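Terminase, large subunit (Enterobacteria phage P22, PDB 4DKW) drives viral DNA into empty capsids as an ATP-powered motor and cuts the genome as an endonuclease, the latter activity residing in the C-terminal domain described here. Local coordinates at residues A[81-86]-A[107-112]; A[26-31]-A[42-47]; A[115-120]-A[182-187]. One frame throughout, in Å; residues are numbered along the deposited sequence.

All three contacts belong to the RNase H-like nuclease domain and gather round its central mixed sheet, with centres 11 to 12 Å apart. In sequence they follow one another: contact 2 closes first, then contact 1, while contact 3 comes last. Contact 2 is the hairpin of strands 27-33 and 40-48; contact 1 adds strand 110-111 beyond strand 82-84, which itself runs parallel to 27-33. Contact 3 ties the loop after 110-111 to the turn after helix 171-181. Strand 27-33 carries Asp33 and helix 171-181 begins with Asp171, the two catalytic magnesium-binding residues, so contacts 2 and 3 lie on or next to the elements that carry them.

Contact 1: residues A[81-86]-A[107-112]; sequences IPVAWP and AGFSML
Strand 82-84 and the weakly bonded strand 110-111 run parallel but splayed, the end-to-end directions of their touching parts 65° apart, and Val83 faces Met111 at a CA-CA distance of 4.6 Å. Both backbone polar atoms of Val83 are bonded across the contact: its N donates to Ser110 O at 2.8 Å, approaching above the carbonyl plane, and its O accepts from Leu112 N at 3.0 Å, in plane and on a lone pair. Just before this pairing, a water receives the N-H of Ser110 and donates to Ile81 O, filling in where the two chains diverge. The strands are the two parallel members of a beta-alpha-beta crossover through helix 97-107, which ends in a Schellman motif at Gly108. Beyond the paired backbone, Val83 and Met111 lie side by side; the Met111 chain bends at chi2 (-82°) so that CE reaches CG1 of Val83 at 3.5 Å. Met111 SD also approaches the Trp85 indole obliquely, 4.0 Å from CD1 of Trp85, a Met-aromatic contact. Trp85 holds CG in the crowded position between backbone N and carbonyl carbon (chi1 49°), which brings NE1 to Leu112 O at 2.7 Å; the acceptor lies near the ring plane and offers a lone pair. Leu112 lays CB, CG and CD1 against Val83 O, while its other methyl, CD2, meets Pro82 CB at 3.9 Å. Outside the pair, the Phe109 ring packs against helix 67-78 and meets His42, while Trp85 and Met111 rest on Lys101 of the crossover helix.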
loop_
_atom_site.group_PDB
_atom_site.type_symbol
_atom_site.label_atom_id
_atom_site.label_comp_id
_atom_site.label_asym_id
_atom_site.label_seq_id
_atom_site.Cartn_x
_atom_site.Cartn_y
_atom_site.Cartn_z
ATOM N N ILE A 81 -6.038 6.472 11.195
ATOM C CA ILE A 81 -6.137 6.421 9.732
ATOM C C ILE A 81 -6.757 5.096 9.282
ATOM O O ILE A 81 -6.299 4.035 9.707
ATOM C CB ILE A 81 -4.747 6.554 9.087
ATOM C CG1 ILE A 81 -4.004 7.769 9.654
ATOM C CG2 ILE A 81 -4.864 6.607 7.587
ATOM C CD1 ILE A 81 -4.782 9.077 9.579
ATOM N N PRO A 82 -7.802 5.146 8.432
ATOM C CA PRO A 82 -8.431 3.903 7.956
ATOM C C PRO A 82 -7.409 3.018 7.245
ATOM O O PRO A 82 -6.547 3.540 6.532
ATOM C CB PRO A 82 -9.483 4.392 6.953
ATOM C CG PRO A 82 -9.668 5.845 7.246
ATOM C CD PRO A 82 -8.374 6.340 7.788
ATOM N N VAL A 83 -7.494 1.708 7.443
ATOM C CA VAL A 83 -6.514 0.787 6.875
ATOM C C VAL A 83 -7.140 -0.197 5.894
ATOM O O VAL A 83 -8.076 -0.922 6.243
ATOM C CB VAL A 83 -5.797 -0.017 7.978
ATOM C CG1 VAL A 83 -4.793 -0.995 7.372
ATOM C CG2 VAL A 83 -5.115 0.924 8.950
ATOM N N ALA A 84 -6.630 -0.209 4.664
ATOM C CA ALA A 84 -7.046 -1.195 3.661
ATOM C C ALA A 84 -6.218 -2.467 3.851
ATOM O O ALA A 84 -5.074 -2.401 4.291
ATOM C CB ALA A 84 -6.876 -0.636 2.234
ATOM N N TRP A 85 -6.801 -3.621 3.546
ATOM C CA TRP A 85 -6.132 -4.894 3.782
ATOM C C TRP A 85 -6.690 -5.985 2.871
ATOM O O TRP A 85 -7.839 -5.898 2.434
ATOM C CB TRP A 85 -6.278 -5.292 5.248
ATOM C CG TRP A 85 -7.666 -5.196 5.750
ATOM C CD1 TRP A 85 -8.260 -4.115 6.316
ATOM C CD2 TRP A 85 -8.646 -6.237 5.738
ATOM N NE1 TRP A 85 -9.566 -4.414 6.659
ATOM C CE2 TRP A 85 -9.823 -5.713 6.314
ATOM C CE3 TRP A 85 -8.643 -7.559 5.292
ATOM C CZ2 TRP A 85 -10.982 -6.472 6.452
ATOM C CZ3 TRP A 85 -9.788 -8.307 5.432
ATOM C CH2 TRP A 85 -10.943 -7.763 6.009
ATOM N N PRO A 86 -5.876 -7.013 2.572
ATOM C CA PRO A 86 -6.232 -8.025 1.572
ATOM C C PRO A 86 -6.964 -9.235 2.126
ATOM O O PRO A 86 -7.291 -9.274 3.313
ATOM C CB PRO A 86 -4.866 -8.509 1.106
ATOM C CG PRO A 86 -4.056 -8.460 2.356
ATOM C CD PRO A 86 -4.487 -7.191 3.039
ATOM N N ALA A 107 -5.071 -4.452 18.092
ATOM C CA ALA A 107 -3.775 -3.833 18.354
ATOM C C ALA A 107 -3.845 -2.305 18.272
ATOM O O ALA A 107 -2.941 -1.610 18.734
ATOM C CB ALA A 107 -2.720 -4.373 17.393
ATOM N N GLY A 108 -4.915 -1.786 17.681
ATOM C CA GLY A 108 -5.138 -0.351 17.666
ATOM C C GLY A 108 -5.364 0.267 16.293
ATOM O O GLY A 108 -5.742 1.437 16.176
ATOM N N PHE A 109 -5.124 -0.504 15.244
ATOM C CA PHE A 109 -5.304 0.023 13.905
ATOM C C PHE A 109 -6.785 0.222 13.581
ATOM O O PHE A 109 -7.639 -0.570 14.004
ATOM C CB PHE A 109 -4.704 -0.918 12.872
ATOM C CG PHE A 109 -3.202 -0.987 12.885
ATOM C CD1 PHE A 109 -2.440 -0.013 12.250
ATOM C CD2 PHE A 109 -2.548 -2.050 13.493
ATOM C CE1 PHE A 109 -1.059 -0.082 12.244
ATOM C CE2 PHE A 109 -1.161 -2.124 13.490
ATOM C CZ PHE A 109 -0.421 -1.139 12.864
ATOM N N SER A 110 -7.080 1.277 12.821
ATOM C CA SER A 110 -8.434 1.517 12.331
ATOM C C SER A 110 -8.680 0.739 11.036
ATOM O O SER A 110 -8.742 1.296 9.941
ATOM C CB SER A 110 -8.663 3.014 12.128
ATOM O OG SER A 110 -8.338 3.726 13.310
ATOM N N MET A 111 -8.806 -0.568 11.182
ATOM C CA MET A 111 -8.987 -1.458 10.052
ATOM C C MET A 111 -10.360 -1.248 9.417
ATOM O O MET A 111 -11.363 -1.178 10.115
ATOM C CB MET A 111 -8.790 -2.892 10.531
ATOM C CG MET A 111 -7.381 -3.109 11.088
ATOM S SD MET A 111 -6.275 -3.385 9.727
ATOM C CE MET A 111 -4.659 -2.940 10.298
ATOM N N LEU A 112 -10.390 -1.105 8.094
ATOM C CA LEU A 112 -11.650 -0.963 7.365
ATOM C C LEU A 112 -12.472 -2.264 7.458
ATOM O O LEU A 112 -11.908 -3.357 7.555
ATOM C CB LEU A 112 -11.394 -0.563 5.902
ATOM C CG LEU A 112 -11.042 0.916 5.682
ATOM C CD1 LEU A 112 -10.465 1.175 4.293
ATOM C CD2 LEU A 112 -12.260 1.793 5.917
HETATM O O HOH W 1 -5.012 2.879 11.689
#

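Contact 2: residues A[26-31]-A[42-47]; sequences FYVIDA and HIQLWW
Gln44 NE2 is gripped twice, donating to Asp30 OD1 and to Trp77 O of helix 67-78, which fixes the flip of the amide. The buried carboxylate has one side-chain bond on each oxygen: Asp30 OD2 takes a very short one of 2.5 Å from His42 NE2 on its anti lone pair, and Asp30 OD1 takes that of Gln44 NE2, 2.9 Å long, on its syn lone pair. The imidazole stands steeply to the carboxylate, 67° between the planes, yet the oxygen stays near the ring plane. With His42 ND1 engaged by Gln32 OE1 and the acid so close to NE2, the arrangement would probably favour a protonated or strongly polarised imidazole; Ala31 O also sits over one face of the ring. Gln44 extends with CG anti to the backbone N (chi1 -179°), carrying its amide obliquely across to the Asp30 carboxylate. Gln44 OE1 accepts from Trp46 NE1 at 2.8 Å on a nearly straight line, so a chain of hydrogen bonds runs from indole through amide and carboxylate to imidazole. Asp30, Gln44 and Trp46 share one face of the antiparallel hairpin of strands 27-33 and 40-48 in the RNase H-like sheet, with Val28; the axes of segments 27-31 and 42-47 come within 4.6 Å. Tyr27, Ile29 and Ala31 form hydrogen-bonded pairs with Trp47, Leu45 and Ile43, each giving and taking one backbone bond. Val28 CG1 touches Gln44 CD at 3.6 Å and its CG2 meets Trp46 CD1 at 4.1 Å. On the other face, Ile43 places CD1 3.8 Å from Ala31 CB, and Ile29 CG2 lies beside Leu45 CB. Trp47 turns its ring away to stack on Phe54, with NE1 bonded to Asp52 OD1.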
loop_
_atom_site.group_PDB
_atom_site.type_symbol
_atom_site.label_atom_id
_atom_site.label_comp_id
_atom_site.label_asym_id
_atom_site.label_seq_id
_atom_site.Cartn_x
_atom_site.Cartn_y
_atom_site.Cartn_z
ATOM N N PHE A 26 -5.610 17.463 1.912
ATOM C CA PHE A 26 -5.237 16.182 1.301
ATOM C C PHE A 26 -5.980 15.094 2.028
ATOM O O PHE A 26 -6.317 15.259 3.189
ATOM C CB PHE A 26 -3.734 15.888 1.397
ATOM C CG PHE A 26 -2.890 16.600 0.367
ATOM C CD1 PHE A 26 -3.367 17.718 -0.302
ATOM C CD2 PHE A 26 -1.611 16.149 0.080
ATOM C CE1 PHE A 26 -2.585 18.366 -1.227
ATOM C CE2 PHE A 26 -0.828 16.796 -0.845
ATOM C CZ PHE A 26 -1.313 17.899 -1.503
ATOM N N TYR A 27 -6.233 13.987 1.339
ATOM C CA TYR A 27 -6.834 12.818 1.964
ATOM C C TYR A 27 -5.774 11.780 2.331
ATOM O O TYR A 27 -4.726 11.694 1.689
ATOM C CB TYR A 27 -7.893 12.216 1.048
ATOM C CG TYR A 27 -9.124 13.076 0.964
ATOM C CD1 TYR A 27 -10.316 12.664 1.541
ATOM C CD2 TYR A 27 -9.089 14.315 0.336
ATOM C CE1 TYR A 27 -11.443 13.446 1.477
ATOM C CE2 TYR A 27 -10.210 15.109 0.267
ATOM C CZ TYR A 27 -11.386 14.673 0.835
ATOM O OH TYR A 27 -12.520 15.451 0.770
ATOM N N VAL A 28 -6.050 11.008 3.378
ATOM C CA VAL A 28 -5.068 10.088 3.946
ATOM C C VAL A 28 -5.669 8.699 4.129
ATOM O O VAL A 28 -6.777 8.560 4.639
ATOM C CB VAL A 28 -4.552 10.589 5.327
ATOM C CG1 VAL A 28 -3.493 9.643 5.876
ATOM C CG2 VAL A 28 -4.000 12.014 5.228
ATOM N N ILE A 29 -4.938 7.675 3.700
ATOM C CA ILE A 29 -5.351 6.290 3.912
ATOM C C ILE A 29 -4.124 5.412 4.140
ATOM O O ILE A 29 -3.056 5.657 3.584
ATOM C CB ILE A 29 -6.233 5.743 2.745
ATOM C CG1 ILE A 29 -6.884 4.415 3.134
ATOM C CG2 ILE A 29 -5.441 5.606 1.439
ATOM C CD1 ILE A 29 -7.794 3.859 2.094
ATOM N N ASP A 30 -4.281 4.419 5.006
ATOM C CA ASP A 30 -3.224 3.460 5.285
ATOM C C ASP A 30 -3.580 2.136 4.640
ATOM O O ASP A 30 -4.739 1.900 4.273
ATOM C CB ASP A 30 -3.067 3.251 6.800
ATOM C CG ASP A 30 -2.111 4.239 7.433
ATOM O OD1 ASP A 30 -1.994 5.368 6.918
ATOM O OD2 ASP A 30 -1.477 3.882 8.448
ATOM N N ALA A 31 -2.585 1.269 4.507
ATOM C CA ALA A 31 -2.850 -0.070 4.020
ATOM C C ALA A 31 -1.885 -1.073 4.630
ATOM O O ALA A 31 -0.773 -0.718 5.040
ATOM C CB ALA A 31 -2.807 -0.110 2.508
ATOM N N HIS A 42 3.134 -1.939 6.270
ATOM C CA HIS A 42 2.097 -0.951 6.535
ATOM C C HIS A 42 2.504 0.358 5.864
ATOM O O HIS A 42 3.612 0.847 6.092
ATOM C CB HIS A 42 1.912 -0.738 8.040
ATOM C CG HIS A 42 0.662 0.013 8.388
ATOM N ND1 HIS A 42 -0.543 -0.618 8.602
ATOM C CD2 HIS A 42 0.427 1.337 8.522
ATOM C CE1 HIS A 42 -1.467 0.290 8.869
ATOM N NE2 HIS A 42 -0.905 1.480 8.834
ATOM N N ILE A 43 1.626 0.915 5.031
ATOM C CA ILE A 43 1.953 2.121 4.270
ATOM C C ILE A 43 0.947 3.221 4.525
ATOM O O ILE A 43 -0.142 2.973 5.031
ATOM C CB ILE A 43 2.032 1.856 2.738
ATOM C CG1 ILE A 43 0.668 1.426 2.173
ATOM C CG2 ILE A 43 3.102 0.797 2.435
ATOM C CD1 ILE A 43 -0.270 2.572 1.655
ATOM N N GLN A 44 1.318 4.441 4.163
ATOM C CA GLN A 44 0.385 5.556 4.195
ATOM C C GLN A 44 0.466 6.306 2.875
ATOM O O GLN A 44 1.546 6.667 2.404
ATOM C CB GLN A 44 0.650 6.509 5.371
ATOM C CG GLN A 44 -0.341 7.673 5.439
ATOM C CD GLN A 44 -0.234 8.455 6.732
ATOM O OE1 GLN A 44 0.321 9.551 6.762
ATOM N NE2 GLN A 44 -0.758 7.889 7.814
ATOM N N LEU A 45 -0.697 6.535 2.292
ATOM C CA LEU A 45 -0.804 7.178 1.014
ATOM C C LEU A 45 -1.550 8.490 1.214
ATOM O O LEU A 45 -2.545 8.538 1.942
ATOM C CB LEU A 45 -1.591 6.240 0.101
ATOM C CG LEU A 45 -1.678 6.410 -1.403
ATOM C CD1 LEU A 45 -0.288 6.361 -2.055
ATOM C CD2 LEU A 45 -2.572 5.302 -1.927
ATOM N N TRP A 46 -1.059 9.565 0.604
ATOM C CA TRP A 46 -1.783 10.831 0.628
ATOM C C TRP A 46 -2.349 11.070 -0.754
ATOM O O TRP A 46 -1.698 10.757 -1.756
ATOM C CB TRP A 46 -0.869 11.993 1.008
ATOM C CG TRP A 46 -0.254 11.871 2.356
ATOM C CD1 TRP A 46 -0.562 10.961 3.326
ATOM C CD2 TRP A 46 0.790 12.693 2.891
ATOM N NE1 TRP A 46 0.221 11.168 4.435
ATOM C CE2 TRP A 46 1.057 12.226 4.196
ATOM C CE3 TRP A 46 1.516 13.786 2.396
ATOM C CZ2 TRP A 46 2.036 12.809 5.006
ATOM C CZ3 TRP A 46 2.484 14.366 3.205
ATOM C CH2 TRP A 46 2.735 13.875 4.495
ATOM N N TRP A 47 -3.565 11.606 -0.799
ATOM C CA TRP A 47 -4.255 11.888 -2.055
ATOM C C TRP A 47 -4.689 13.361 -2.113
ATOM O O TRP A 47 -5.527 13.812 -1.334
ATOM C CB TRP A 47 -5.478 10.974 -2.209
ATOM C CG TRP A 47 -6.141 11.046 -3.547
ATOM C CD1 TRP A 47 -5.631 11.592 -4.693
ATOM C CD2 TRP A 47 -7.438 10.529 -3.888
ATOM N NE1 TRP A 47 -6.536 11.466 -5.722
ATOM C CE2 TRP A 47 -7.643 10.819 -5.261
ATOM C CE3 TRP A 47 -8.428 9.865 -3.175
ATOM C CZ2 TRP A 47 -8.829 10.446 -5.928
ATOM C CZ3 TRP A 47 -9.596 9.504 -3.837
ATOM C CH2 TRP A 47 -9.786 9.796 -5.199
#

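Contact 3: residues A[115-120]-A[182-187]; sequences HATFPD and MRRFAR
The guanidinium of Arg184 lies between Pro119 and Phe185: Pro119 CA sits over the centre of one face, 3.9 Å above the plane, and Phe185 CD2 lies over the rim of the opposite face. At its edge, in plane, is Thr117 O. The His115 ring, for its part, has Thr117 CG2 over one face, offset toward the rim. Both terminal nitrogens of Arg184 meet the one carbonyl oxygen end-on, NH1 at 3.0 Å and NH2 at 3.1 Å from Thr117 O. The two bonds are not alike, since NH1 lies in the carbonyl plane whereas NH2 stands well above it. For the guanidinium, the two bonds in its plane and the contacts on its faces restrict its tilt. Arg184 leaves its backbone in the crowded position between N and carbonyl carbon (chi1 60°), then runs straight from CG to NE, so that the charge reaches across to the 115-120 loop. The charge would tend to polarise the Thr117 carbonyl. Closer to the interior, Met182 takes over: its chain bends at chi2 (-72°) and chi3 (-90°), curling the thioether against Ala116 and Thr117 of the 115-120 loop. Met182 SD accepts a weak, nearly straight hydrogen bond of 3.4 Å from Thr117 N. CG of Met182 packs on Ala116, 3.8 Å from its CB, and the methyl CE lies near His115 O. A short 3-10 turn at 183-185 presents Arg184 from the connection between helix 171-181 and strand 187-188. Met182, the first residue past that helix, also reaches Ile29 of strand 27-33 and Ala84 of strand 82-84, and the loop it meets leads from strand 110-111 toward helix 125-137.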
loop_
_atom_site.group_PDB
_atom_site.type_symbol
_atom_site.label_atom_id
_atom_site.label_comp_id
_atom_site.label_asym_id
_atom_site.label_seq_id
_atom_site.Cartn_x
_atom_site.Cartn_y
_atom_site.Cartn_z
ATOM N N HIS A 115 -12.409 -6.176 2.967
ATOM C CA HIS A 115 -11.128 -6.323 2.276
ATOM C C HIS A 115 -11.022 -5.374 1.096
ATOM O O HIS A 115 -12.029 -4.836 0.642
ATOM C CB HIS A 115 -10.905 -7.779 1.816
ATOM C CG HIS A 115 -11.773 -8.177 0.621
ATOM N ND1 HIS A 115 -13.114 -8.123 0.663
ATOM C CD2 HIS A 115 -11.403 -8.620 -0.589
ATOM C CE1 HIS A 115 -13.604 -8.530 -0.504
ATOM N NE2 HIS A 115 -12.593 -8.821 -1.289
ATOM N N ALA A 116 -9.803 -5.161 0.613
ATOM C CA ALA A 116 -9.563 -4.142 -0.396
ATOM C C ALA A 116 -10.170 -4.533 -1.725
ATOM O O ALA A 116 -9.829 -5.572 -2.298
ATOM C CB ALA A 116 -8.062 -3.887 -0.557
ATOM N N THR A 117 -11.079 -3.693 -2.210
ATOM C CA THR A 117 -11.640 -3.854 -3.549
ATOM C C THR A 117 -11.689 -2.521 -4.299
ATOM O O THR A 117 -11.725 -1.455 -3.688
ATOM C CB THR A 117 -13.061 -4.454 -3.497
ATOM O OG1 THR A 117 -13.934 -3.588 -2.756
ATOM C CG2 THR A 117 -13.045 -5.822 -2.841
ATOM N N PHE A 118 -11.758 -2.601 -5.622
ATOM C CA PHE A 118 -12.127 -1.457 -6.434
ATOM C C PHE A 118 -13.603 -1.193 -6.156
ATOM O O PHE A 118 -14.267 -2.005 -5.515
ATOM C CB PHE A 118 -11.916 -1.753 -7.918
ATOM C CG PHE A 118 -10.473 -1.801 -8.329
ATOM C CD1 PHE A 118 -9.769 -0.633 -8.571
ATOM C CD2 PHE A 118 -9.821 -3.013 -8.476
ATOM C CE1 PHE A 118 -8.443 -0.675 -8.950
ATOM C CE2 PHE A 118 -8.495 -3.059 -8.854
ATOM C CZ PHE A 118 -7.805 -1.889 -9.092
ATOM N N PRO A 119 -14.117 -0.068 -6.633
ATOM C CA PRO A 119 -15.512 0.298 -6.371
ATOM C C PRO A 119 -16.503 -0.781 -6.808
ATOM O O PRO A 119 -17.542 -0.946 -6.173
ATOM C CB PRO A 119 -15.709 1.567 -7.212
ATOM C CG PRO A 119 -14.329 1.999 -7.660
ATOM C CD PRO A 119 -13.315 1.098 -7.031
ATOM N N ASP A 120 -16.184 -1.503 -7.877
ATOM C CA ASP A 120 -17.103 -2.497 -8.426
ATOM C C ASP A 120 -16.994 -3.874 -7.769
ATOM O O ASP A 120 -17.642 -4.822 -8.204
ATOM C CB ASP A 120 -16.925 -2.615 -9.943
ATOM C CG ASP A 120 -15.611 -3.262 -10.330
ATOM O OD1 ASP A 120 -14.777 -3.505 -9.434
ATOM O OD2 ASP A 120 -15.413 -3.526 -11.533
ATOM N N MET A 182 -8.743 1.371 -2.356
ATOM C CA MET A 182 -9.716 1.776 -1.349
ATOM C C MET A 182 -9.709 3.276 -1.062
ATOM O O MET A 182 -10.210 3.705 -0.027
ATOM C CB MET A 182 -9.471 1.005 -0.052
ATOM C CG MET A 182 -9.743 -0.474 -0.169
ATOM S SD MET A 182 -11.506 -0.866 -0.291
ATOM C CE MET A 182 -11.967 -1.075 1.424
ATOM N N ARG A 183 -9.164 4.063 -1.986
ATOM C CA ARG A 183 -9.008 5.501 -1.788
ATOM C C ARG A 183 -10.319 6.234 -1.506
ATOM O O ARG A 183 -10.302 7.340 -0.965
ATOM C CB ARG A 183 -8.266 6.137 -2.966
ATOM C CG ARG A 183 -9.000 6.096 -4.290
ATOM C CD ARG A 183 -8.089 6.553 -5.397
ATOM N NE ARG A 183 -8.753 6.587 -6.699
ATOM C CZ ARG A 183 -8.965 5.518 -7.464
ATOM N NH1 ARG A 183 -8.580 4.315 -7.057
ATOM N NH2 ARG A 183 -9.568 5.649 -8.637
ATOM N N ARG A 184 -11.453 5.613 -1.835
ATOM C CA ARG A 184 -12.755 6.227 -1.537
ATOM C C ARG A 184 -13.009 6.316 -0.027
ATOM O O ARG A 184 -13.897 7.046 0.419
ATOM C CB ARG A 184 -13.901 5.476 -2.226
ATOM C CG ARG A 184 -14.032 3.998 -1.813
ATOM C CD ARG A 184 -14.941 3.224 -2.764
ATOM N NE ARG A 184 -15.066 1.813 -2.395
ATOM C CZ ARG A 184 -14.168 0.880 -2.701
ATOM N NH1 ARG A 184 -13.071 1.213 -3.374
ATOM N NH2 ARG A 184 -14.357 -0.386 -2.331
ATOM N N PHE A 185 -12.226 5.562 0.748
ATOM C CA PHE A 185 -12.315 5.573 2.206
ATOM C C PHE A 185 -11.266 6.464 2.880
ATOM O O PHE A 185 -11.283 6.628 4.103
ATOM C CB PHE A 185 -12.258 4.156 2.772
ATOM C CG PHE A 185 -13.414 3.304 2.355
ATOM C CD1 PHE A 185 -14.675 3.522 2.881
ATOM C CD2 PHE A 185 -13.244 2.301 1.419
ATOM C CE1 PHE A 185 -15.733 2.752 2.495
ATOM C CE2 PHE A 185 -14.304 1.534 1.031
ATOM C CZ PHE A 185 -15.563 1.740 1.576
ATOM N N ALA A 186 -10.359 7.030 2.084
ATOM C CA ALA A 186 -9.372 7.982 2.586
ATOM C C ALA A 186 -10.071 9.163 3.253
ATOM O O ALA A 186 -11.090 9.654 2.764
ATOM C CB ALA A 186 -8.466 8.449 1.461
ATOM N N ARG A 187 -9.530 9.613 4.378
ATOM C CA ARG A 187 -10.150 10.696 5.130
ATOM C C ARG A 187 -9.357 12.002 4.994
ATOM O O ARG A 187 -8.127 11.991 4.938
ATOM C CB ARG A 187 -10.299 10.297 6.600
ATOM C CG ARG A 187 -8.974 10.159 7.345
ATOM C CD ARG A 187 -9.163 9.664 8.779
ATOM N NE ARG A 187 -10.161 10.428 9.525
ATOM C CZ ARG A 187 -10.313 10.369 10.846
ATOM N NH1 ARG A 187 -9.524 9.595 11.579
ATOM N NH2 ARG A 187 -11.249 11.098 11.438
#